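Local structure of probable mRNA-capping enzyme (Acanthamoeba polyphaga mimivirus, 3BGY) at residues Asn107-Tyr112 with Ile170-Lys175; Phe180-Asn185 with Glu225-Asn230. The protein removes the terminal phosphate from the 5'-triphosphate end of mRNA, the first step of capping, as the triphosphatase domain of a multifunctional capping enzyme. One frame throughout, in Å; residues are numbered along the deposited sequence.

Contact 1 of 2, residues Asn107-Tyr112 with Ile170-Lys175; sequences NDISRY and IMYRYK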
ATOM      1  N   ASN A 107      -7.229 -23.103  -5.125  1.00 20.22           N
ATOM      2  CA  ASN A 107      -8.361 -23.222  -4.199  1.00 23.59           C
ATOM      3  C   ASN A 107      -7.866 -23.540  -2.788  1.00 18.96           C
ATOM      4  O   ASN A 107      -8.411 -22.999  -1.826  1.00 22.85           O
ATOM      5  CB  ASN A 107      -9.356 -24.291  -4.655  1.00 28.74           C
ATOM      6  CG  ASN A 107     -10.711 -24.140  -3.985  1.00 36.10           C
ATOM      7  OD1 ASN A 107     -11.110 -24.976  -3.181  1.00 49.06           O
ATOM      8  ND2 ASN A 107     -11.415 -23.064  -4.308  1.00 42.08           N
ATOM      9  N   ASP A 108      -6.808 -24.357  -2.686  1.00 20.70           N
ATOM     10  CA  ASP A 108      -6.176 -24.722  -1.398  1.00 20.62           C
ATOM     11  C   ASP A 108      -5.548 -23.480  -0.783  1.00 20.78           C
ATOM     12  O   ASP A 108      -5.615 -23.284   0.433  1.00 24.15           O
ATOM     13  CB  ASP A 108      -5.045 -25.746  -1.578  1.00 24.23           C
ATOM     14  CG  ASP A 108      -5.551 -27.184  -1.769  1.00 32.85           C
ATOM     15  OD1 ASP A 108      -6.722 -27.463  -1.453  1.00 30.43           O
ATOM     16  OD2 ASP A 108      -4.753 -28.023  -2.228  1.00 34.62           O
ATOM     17  N   ILE A 109      -4.927 -22.654  -1.634  1.00 20.02           N
ATOM     18  CA  ILE A 109      -4.303 -21.415  -1.187  1.00 18.84           C
ATOM     19  C   ILE A 109      -5.351 -20.403  -0.709  1.00 16.26           C
ATOM     20  O   ILE A 109      -5.197 -19.832   0.388  1.00 21.19           O
ATOM     21  CB  ILE A 109      -3.383 -20.791  -2.291  1.00 14.64           C
ATOM     22  CG1 ILE A 109      -2.251 -21.755  -2.622  1.00 17.53           C
ATOM     23  CG2 ILE A 109      -2.837 -19.387  -1.817  1.00 17.96           C
ATOM     24  CD1 ILE A 109      -1.387 -21.401  -3.827  1.00 19.86           C
ATOM     25  N   SER A 110      -6.423 -20.217  -1.478  0.50 17.31           N
ATOM     26  CA  SER A 110      -7.485 -19.278  -1.104  0.50 15.60           C
ATOM     27  C   SER A 110      -8.159 -19.659   0.210  0.50 18.13           C
ATOM     28  O   SER A 110      -8.348 -18.816   1.087  0.50 14.08           O
ATOM     29  CB  SER A 110      -8.547 -19.181  -2.189  0.50 16.48           C
ATOM     30  OG  SER A 110      -8.016 -18.643  -3.377  0.50 13.19           O
ATOM     31  N   ARG A 111      -8.377 -20.961   0.390  1.00 19.79           N
ATOM     32  CA  ARG A 111      -9.053 -21.462   1.597  1.00 19.01           C
ATOM     33  C   ARG A 111      -8.154 -21.251   2.818  1.00 19.43           C
ATOM     34  O   ARG A 111      -8.639 -20.837   3.866  1.00 22.20           O
ATOM     35  CB  ARG A 111      -9.443 -22.928   1.414  1.00 20.48           C
ATOM     36  CG  ARG A 111     -10.746 -23.069   0.650  1.00 24.60           C
ATOM     37  CD  ARG A 111     -11.115 -24.541   0.481  1.00 36.20           C
ATOM     38  NE  ARG A 111     -10.208 -25.210  -0.444  1.00 43.48           N
ATOM     39  CZ  ARG A 111     -10.128 -26.528  -0.615  1.00 51.56           C
ATOM     40  NH1 ARG A 111     -10.895 -27.347   0.091  1.00 38.24           N
ATOM     41  NH2 ARG A 111      -9.321 -27.016  -1.548  1.00 48.08           N
ATOM     42  N   TYR A 112      -6.846 -21.418   2.623  1.00 19.24           N
ATOM     43  CA  TYR A 112      -5.852 -21.203   3.678  1.00 22.33           C
ATOM     44  C   TYR A 112      -5.822 -19.716   4.018  1.00 21.95           C
ATOM     45  O   TYR A 112      -5.878 -19.341   5.190  1.00 20.87           O
ATOM     46  CB  TYR A 112      -4.448 -21.688   3.260  1.00 21.94           C
ATOM     47  CG  TYR A 112      -3.321 -21.320   4.245  1.00 27.78           C
ATOM     48  CD1 TYR A 112      -3.111 -22.068   5.430  1.00 37.38           C
ATOM     49  CD2 TYR A 112      -2.483 -20.196   4.010  1.00 33.38           C
ATOM     50  CE1 TYR A 112      -2.087 -21.705   6.362  1.00 38.05           C
ATOM     51  CE2 TYR A 112      -1.462 -19.823   4.943  1.00 33.74           C
ATOM     52  CZ  TYR A 112      -1.277 -20.582   6.105  1.00 39.46           C
ATOM     53  OH  TYR A 112      -0.292 -20.217   6.997  1.00 53.83           O
ATOM     54  N   ILE A 170      -5.173 -14.873  -7.858  1.00 14.07           N
ATOM     55  CA  ILE A 170      -4.264 -14.610  -6.740  1.00 13.25           C
ATOM     56  C   ILE A 170      -3.022 -13.877  -7.230  1.00 15.83           C
ATOM     57  O   ILE A 170      -2.497 -14.173  -8.308  1.00 16.27           O
ATOM     58  CB  ILE A 170      -3.820 -15.885  -5.995  1.00 15.93           C
ATOM     59  CG1 ILE A 170      -5.036 -16.734  -5.623  1.00 16.74           C
ATOM     60  CG2 ILE A 170      -3.098 -15.511  -4.684  1.00 16.46           C
ATOM     61  CD1 ILE A 170      -4.663 -18.121  -5.168  1.00 19.48           C
ATOM     62  N   MET A 171      -2.577 -12.907  -6.440  0.50 13.46           N
ATOM     63  CA  MET A 171      -1.375 -12.146  -6.755  0.50 15.14           C
ATOM     64  C   MET A 171      -0.474 -12.119  -5.526  0.50 12.57           C
ATOM     65  O   MET A 171      -0.960 -12.042  -4.385  0.50 13.01           O
ATOM     66  CB  MET A 171      -1.727 -10.727  -7.205  0.50 18.51           C
ATOM     67  CG  MET A 171      -0.525  -9.863  -7.570  0.50 18.92           C
ATOM     68  SD  MET A 171      -1.045  -8.241  -8.059  0.50 25.09           S
ATOM     69  CE  MET A 171      -2.067  -7.758  -6.628  0.50 25.69           C
ATOM     70  N   TYR A 172       0.829 -12.233  -5.778  1.00 10.91           N
ATOM     71  CA  TYR A 172       1.848 -12.234  -4.726  1.00 15.91           C
ATOM     72  C   TYR A 172       2.781 -11.064  -4.886  1.00 15.89           C
ATOM     73  O   TYR A 172       3.189 -10.749  -5.997  1.00 15.48           O
ATOM     74  CB  TYR A 172       2.689 -13.503  -4.789  1.00 12.21           C
ATOM     75  CG  TYR A 172       1.849 -14.749  -4.724  1.00 13.25           C
ATOM     76  CD1 TYR A 172       1.443 -15.272  -3.483  1.00 16.28           C
ATOM     77  CD2 TYR A 172       1.380 -15.374  -5.905  1.00 15.85           C
ATOM     78  CE1 TYR A 172       0.592 -16.383  -3.414  1.00 14.60           C
ATOM     79  CE2 TYR A 172       0.504 -16.513  -5.843  1.00 13.92           C
ATOM     80  CZ  TYR A 172       0.132 -16.994  -4.589  1.00 19.80           C
ATOM     81  OH  TYR A 172      -0.682 -18.082  -4.485  1.00 19.80           O
ATOM     82  N   ARG A 173       3.023 -10.352  -3.790  1.00 11.62           N
ATOM     83  CA  ARG A 173       3.960  -9.237  -3.825  1.00 13.50           C
ATOM     84  C   ARG A 173       4.860  -9.350  -2.615  1.00 13.48           C
ATOM     85  O   ARG A 173       4.372  -9.322  -1.497  1.00 16.90           O
ATOM     86  CB  ARG A 173       3.248  -7.880  -3.821  1.00 16.62           C
ATOM     87  CG  ARG A 173       2.552  -7.573  -5.135  1.00 13.35           C
ATOM     88  CD  ARG A 173       1.929  -6.202  -5.161  1.00 26.03           C
ATOM     89  NE  ARG A 173       1.360  -5.951  -6.484  1.00 29.56           N
ATOM     90  CZ  ARG A 173       0.256  -5.247  -6.719  1.00 46.17           C
ATOM     91  NH1 ARG A 173      -0.429  -4.705  -5.718  1.00 55.79           N
ATOM     92  NH2 ARG A 173      -0.205  -5.143  -7.962  1.00 47.45           N
ATOM     93  N   TYR A 174       6.156  -9.522  -2.854  1.00 11.35           N
ATOM     94  CA  TYR A 174       7.135  -9.588  -1.777  1.00 11.26           C
ATOM     95  C   TYR A 174       7.694  -8.172  -1.720  1.00 13.48           C
ATOM     96  O   TYR A 174       8.261  -7.648  -2.709  1.00 13.13           O
ATOM     97  CB  TYR A 174       8.256 -10.588  -2.059  1.00 12.66           C
ATOM     98  CG  TYR A 174       9.192 -10.733  -0.872  1.00 13.17           C
ATOM     99  CD1 TYR A 174       8.735 -11.275   0.333  1.00 17.32           C
ATOM    100  CD2 TYR A 174      10.521 -10.253  -0.927  1.00 17.17           C
ATOM    101  CE1 TYR A 174       9.575 -11.338   1.477  1.00 17.65           C
ATOM    102  CE2 TYR A 174      11.376 -10.316   0.215  1.00 22.17           C
ATOM    103  CZ  TYR A 174      10.893 -10.858   1.404  1.00 27.97           C
ATOM    104  OH  TYR A 174      11.739 -10.920   2.497  1.00 29.20           O
ATOM    105  N   LYS A 175       7.597  -7.580  -0.540  1.00 12.11           N
ATOM    106  CA  LYS A 175       7.994  -6.184  -0.372  1.00 13.22           C
ATOM    107  C   LYS A 175       9.006  -5.878   0.700  1.00 14.13           C
ATOM    108  O   LYS A 175       8.983  -6.525   1.751  1.00 15.27           O
ATOM    109  CB  LYS A 175       6.729  -5.408  -0.003  1.00 14.80           C
ATOM    110  CG  LYS A 175       5.678  -5.325  -1.130  1.00 16.08           C
ATOM    111  CD  LYS A 175       4.478  -4.501  -0.692  1.00 18.85           C
ATOM    112  CE  LYS A 175       3.460  -4.379  -1.802  1.00 21.28           C
ATOM    113  NZ  LYS A 175       2.330  -3.490  -1.410  1.00 25.38           N
TER

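Contact 2 of 2, residues Phe180-Asn185 with Glu225-Asn230; sequences FTINKN and ESELLN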
ATOM      1  N   PHE A 180       8.644   6.368   6.702  1.00 11.10           N
ATOM      2  CA  PHE A 180       9.173   7.485   7.464  1.00 10.88           C
ATOM      3  C   PHE A 180       8.038   8.361   7.944  1.00 15.06           C
ATOM      4  O   PHE A 180       7.343   8.969   7.144  1.00 13.45           O
ATOM      5  CB  PHE A 180      10.135   8.290   6.581  1.00 13.14           C
ATOM      6  CG  PHE A 180      11.238   7.457   6.007  1.00 12.57           C
ATOM      7  CD1 PHE A 180      12.402   7.214   6.746  1.00 12.61           C
ATOM      8  CD2 PHE A 180      11.112   6.883   4.723  1.00 11.48           C
ATOM      9  CE1 PHE A 180      13.439   6.415   6.238  1.00 11.80           C
ATOM     10  CE2 PHE A 180      12.154   6.079   4.193  1.00 11.84           C
ATOM     11  CZ  PHE A 180      13.332   5.842   4.956  1.00 14.01           C
ATOM     12  N   THR A 181       7.829   8.422   9.259  1.00 12.32           N
ATOM     13  CA  THR A 181       6.754   9.242   9.803  1.00 12.31           C
ATOM     14  C   THR A 181       7.310  10.661   9.916  1.00 16.56           C
ATOM     15  O   THR A 181       8.041  10.979  10.839  1.00 19.73           O
ATOM     16  CB  THR A 181       6.247   8.659  11.162  1.00 13.99           C
ATOM     17  OG1 THR A 181       5.690   7.360  10.928  1.00 17.06           O
ATOM     18  CG2 THR A 181       5.128   9.550  11.734  1.00 18.85           C
ATOM     19  N   ILE A 182       7.011  11.482   8.917  1.00 14.21           N
ATOM     20  CA  ILE A 182       7.564  12.833   8.878  1.00 17.04           C
ATOM     21  C   ILE A 182       6.997  13.838   9.881  1.00 19.83           C
ATOM     22  O   ILE A 182       7.685  14.781  10.273  1.00 23.24           O
ATOM     23  CB  ILE A 182       7.626  13.369   7.425  1.00 29.17           C
ATOM     24  CG1 ILE A 182       6.256  13.298   6.762  1.00 31.89           C
ATOM     25  CG2 ILE A 182       8.659  12.543   6.593  1.00 28.34           C
ATOM     26  CD1 ILE A 182       6.191  14.044   5.412  1.00 36.46           C
ATOM     27  N   ASN A 183       5.749  13.626  10.276  1.00 18.16           N
ATOM     28  CA  ASN A 183       5.047  14.428  11.281  1.00 22.80           C
ATOM     29  C   ASN A 183       3.856  13.605  11.723  1.00 18.88           C
ATOM     30  O   ASN A 183       3.636  12.502  11.212  1.00 21.76           O
ATOM     31  CB  ASN A 183       4.643  15.843  10.773  1.00 24.31           C
ATOM     32  CG  ASN A 183       3.838  15.818   9.474  1.00 20.61           C
ATOM     33  OD1 ASN A 183       2.825  15.120   9.363  1.00 23.51           O
ATOM     34  ND2 ASN A 183       4.261  16.617   8.501  1.00 31.28           N
ATOM     35  N   LYS A 184       3.046  14.152  12.629  1.00 20.40           N
ATOM     36  CA  LYS A 184       1.879  13.444  13.154  1.00 23.75           C
ATOM     37  C   LYS A 184       0.804  13.068  12.147  1.00 19.98           C
ATOM     38  O   LYS A 184       0.086  12.103  12.348  1.00 23.53           O
ATOM     39  CB  LYS A 184       1.236  14.251  14.296  1.00 31.69           C
ATOM     40  CG  LYS A 184       1.042  15.726  13.979  1.00 42.82           C
ATOM     41  CD  LYS A 184       0.467  16.509  15.157  1.00 58.49           C
ATOM     42  CE  LYS A 184       0.428  18.004  14.829  1.00 64.08           C
ATOM     43  NZ  LYS A 184      -0.055  18.847  15.963  1.00 70.57           N
ATOM     44  N   ASN A 185       0.812  13.745  10.997  1.00 17.56           N
ATOM     45  CA  ASN A 185      -0.229  13.549   9.990  1.00 17.85           C
ATOM     46  C   ASN A 185       0.116  12.892   8.672  1.00 13.28           C
ATOM     47  O   ASN A 185      -0.783  12.558   7.899  1.00 14.21           O
ATOM     48  CB  ASN A 185      -0.872  14.902   9.708  1.00 19.58           C
ATOM     49  CG  ASN A 185      -1.309  15.609  10.978  1.00 18.53           C
ATOM     50  OD1 ASN A 185      -1.959  15.011  11.823  1.00 21.40           O
ATOM     51  ND2 ASN A 185      -0.932  16.875  11.122  1.00 27.42           N
ATOM     52  N   GLU A 225       0.306  20.270  -0.558  1.00 15.52           N
ATOM     53  CA  GLU A 225       1.028  20.746  -1.747  1.00 13.69           C
ATOM     54  C   GLU A 225       2.473  21.050  -1.382  1.00 15.98           C
ATOM     55  O   GLU A 225       3.380  20.667  -2.120  1.00 17.71           O
ATOM     56  CB  GLU A 225       0.334  21.985  -2.343  1.00 16.28           C
ATOM     57  CG  GLU A 225       0.722  22.299  -3.768  1.00 26.77           C
ATOM     58  CD  GLU A 225      -0.233  23.292  -4.439  1.00 30.78           C
ATOM     59  OE1 GLU A 225      -0.868  24.109  -3.743  1.00 36.61           O
ATOM     60  OE2 GLU A 225      -0.368  23.227  -5.674  1.00 37.07           O
ATOM     61  N   SER A 226       2.700  21.657  -0.209  1.00 14.62           N
ATOM     62  CA  SER A 226       4.063  21.959   0.262  1.00 17.45           C
ATOM     63  C   SER A 226       4.847  20.667   0.494  1.00 16.42           C
ATOM     64  O   SER A 226       6.014  20.573   0.138  1.00 19.36           O
ATOM     65  CB  SER A 226       4.038  22.742   1.565  1.00 23.00           C
ATOM     66  OG  SER A 226       3.530  24.040   1.348  1.00 30.85           O
ATOM     67  N   GLU A 227       4.175  19.656   1.045  1.00 14.11           N
ATOM     68  CA  GLU A 227       4.842  18.368   1.293  1.00 17.77           C
ATOM     69  C   GLU A 227       5.165  17.654  -0.022  1.00 15.83           C
ATOM     70  O   GLU A 227       6.252  17.092  -0.174  1.00 16.35           O
ATOM     71  CB  GLU A 227       4.002  17.472   2.212  1.00 20.26           C
ATOM     72  CG  GLU A 227       4.067  17.932   3.653  1.00 26.17           C
ATOM     73  CD  GLU A 227       3.346  17.030   4.642  1.00 36.85           C
ATOM     74  OE1 GLU A 227       2.934  15.911   4.267  1.00 28.72           O
ATOM     75  OE2 GLU A 227       3.184  17.465   5.808  1.00 35.38           O
ATOM     76  N   LEU A 228       4.283  17.771  -1.015  1.00 14.35           N
ATOM     77  CA  LEU A 228       4.535  17.118  -2.301  1.00 14.04           C
ATOM     78  C   LEU A 228       5.679  17.818  -3.035  1.00 16.54           C
ATOM     79  O   LEU A 228       6.466  17.160  -3.704  1.00 18.27           O
ATOM     80  CB  LEU A 228       3.283  17.085  -3.173  1.00 17.08           C
ATOM     81  CG  LEU A 228       2.103  16.289  -2.621  1.00 20.53           C
ATOM     82  CD1 LEU A 228       0.959  16.329  -3.586  1.00 16.02           C
ATOM     83  CD2 LEU A 228       2.519  14.873  -2.330  1.00 20.03           C
ATOM     84  N   LEU A 229       5.761  19.149  -2.893  1.00 15.73           N
ATOM     85  CA  LEU A 229       6.851  19.918  -3.508  1.00 16.89           C
ATOM     86  C   LEU A 229       8.201  19.498  -2.920  1.00 16.02           C
ATOM     87  O   LEU A 229       9.172  19.366  -3.658  1.00 19.95           O
ATOM     88  CB  LEU A 229       6.639  21.423  -3.331  1.00 18.89           C
ATOM     89  CG  LEU A 229       5.686  22.052  -4.349  1.00 31.15           C
ATOM     90  CD1 LEU A 229       5.440  23.507  -3.992  1.00 37.36           C
ATOM     91  CD2 LEU A 229       6.256  21.910  -5.771  1.00 30.48           C
ATOM     92  N   ASN A 230       8.243  19.238  -1.609  0.50 16.17           N
ATOM     93  CA  ASN A 230       9.477  18.798  -0.941  0.50 19.69           C
ATOM     94  C   ASN A 230       9.960  17.458  -1.511  0.50 19.60           C
ATOM     95  O   ASN A 230      11.153  17.297  -1.797  0.50 20.18           O
ATOM     96  CB  ASN A 230       9.269  18.665   0.573  0.50 21.36           C
ATOM     97  CG  ASN A 230       9.216  20.006   1.295  0.50 26.23           C
ATOM     98  OD1 ASN A 230       9.578  21.051   0.750  0.50 28.39           O
ATOM     99  ND2 ASN A 230       8.766  19.973   2.546  0.50 31.01           N
TER
HETATM  100  O   HOH W   1       1.402  16.511   7.407  1.00 37.68           O

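Contact 1 of 2, residues Asn107-Tyr112 with Ile170-Lys175
I109 and I170 turn the same way about their first torsion (chi1 -62° and -51°): each CG1 lies beside its own backbone N, and each CG2 beside its carbonyl carbon. On I109 this spreads CG2 and the longer CG1-CD1 branch over the strand. On I170 the extended CG1-CD1 arm reaches up to the helix, where CD1 comes 4.0 Å from I109 CG2, the two side chains meeting at a slant. Y172 stands two residues along on the same face of the strand. Its ring reaches the helix at its far end, and the hydroxyl rests against both branches of I109, with OH 3.5 Å from I109 CD1 and 3.7 Å from I109 CG2. S110 lies beside I109, its OG 3.8 Å from I170 CD1, but S110 was modelled in two conformers and this touch is less certain. In this conformer OG is hydrogen-bonded to the backbone O of S106, one turn back in the helix. F97 of helix 91-101 packs on both I109 and Y172, F101 adds to I109, and I74 lies against Y172 from the adjoining strand. The segment axes pass 10.8 Å apart at 69°, the helix lying steeply across the barrel strand. R173 and K175, on the strand's other face, touch V193 of strand 186-196. Isoleucine methyls thus meet each other, the Y172 hydroxyl and S110 OG at van der Waals distance, so helix 106-115 probably packs on the outer wall of the barrel through shape and burial, without a hydrogen bond between the two segments.

Contact 2 of 2, residues Phe180-Asn185 with Glu225-Asn230
E227 reaches from its helix toward I182 and N183 as a straight arm: CG stands beside the backbone N, opposite the carbonyl carbon (chi1 -75°), and the chain is extended beyond it. CB and CG carry the carboxylate to the strand segment without touching it themselves. CD then comes 4.2 Å from I182 CD1. The oxygens divide the work. OE1 lies 3.9 Å from the same methyl and is hydrogen-bonded to S186 OG. OE2 accepts from N183 ND2 at 3.0 Å (157° at the hydrogen), nearly in the amide plane but well above that of the carboxylate. A water donates to OE2 at 2.6 Å and to N183 OD1 at 2.8 Å, bridging the two groups. That OD1 also accepts from N185 N at 2.9 Å, on a lone pair, closing an Asx turn, and bonds to S186 OG as well, so the amide is gripped at both ends, which restrains its rotation. Together these bonds tie helix 221-235 to the turn between strands 169-183 and 186-196, with L213 of strand 208-215 touching both I182 and E227, and Y57 of helix 47-60 beside I182.

How the contacts relate
Both contacts draw on strand 169-183: contact 1 uses its beginning and contact 2 its end, each meeting a different helix, 106-115 and 221-235. Their centres lie 33 Å apart on opposite sides of the chain's centre, each about 17 Å from it, and their nearest atoms are about 13 Å apart. Contact 1 is buried and mostly apolar, without a bond across it, while contact 2 lies at the surface and rests mainly on one hydrogen bond and a bridging water. The strand belongs to the eight-stranded antiparallel barrel of this tunnel triphosphatase. The side of it that carries R173 and K175 is probably the tunnel side, with contact 1 on the outer wall.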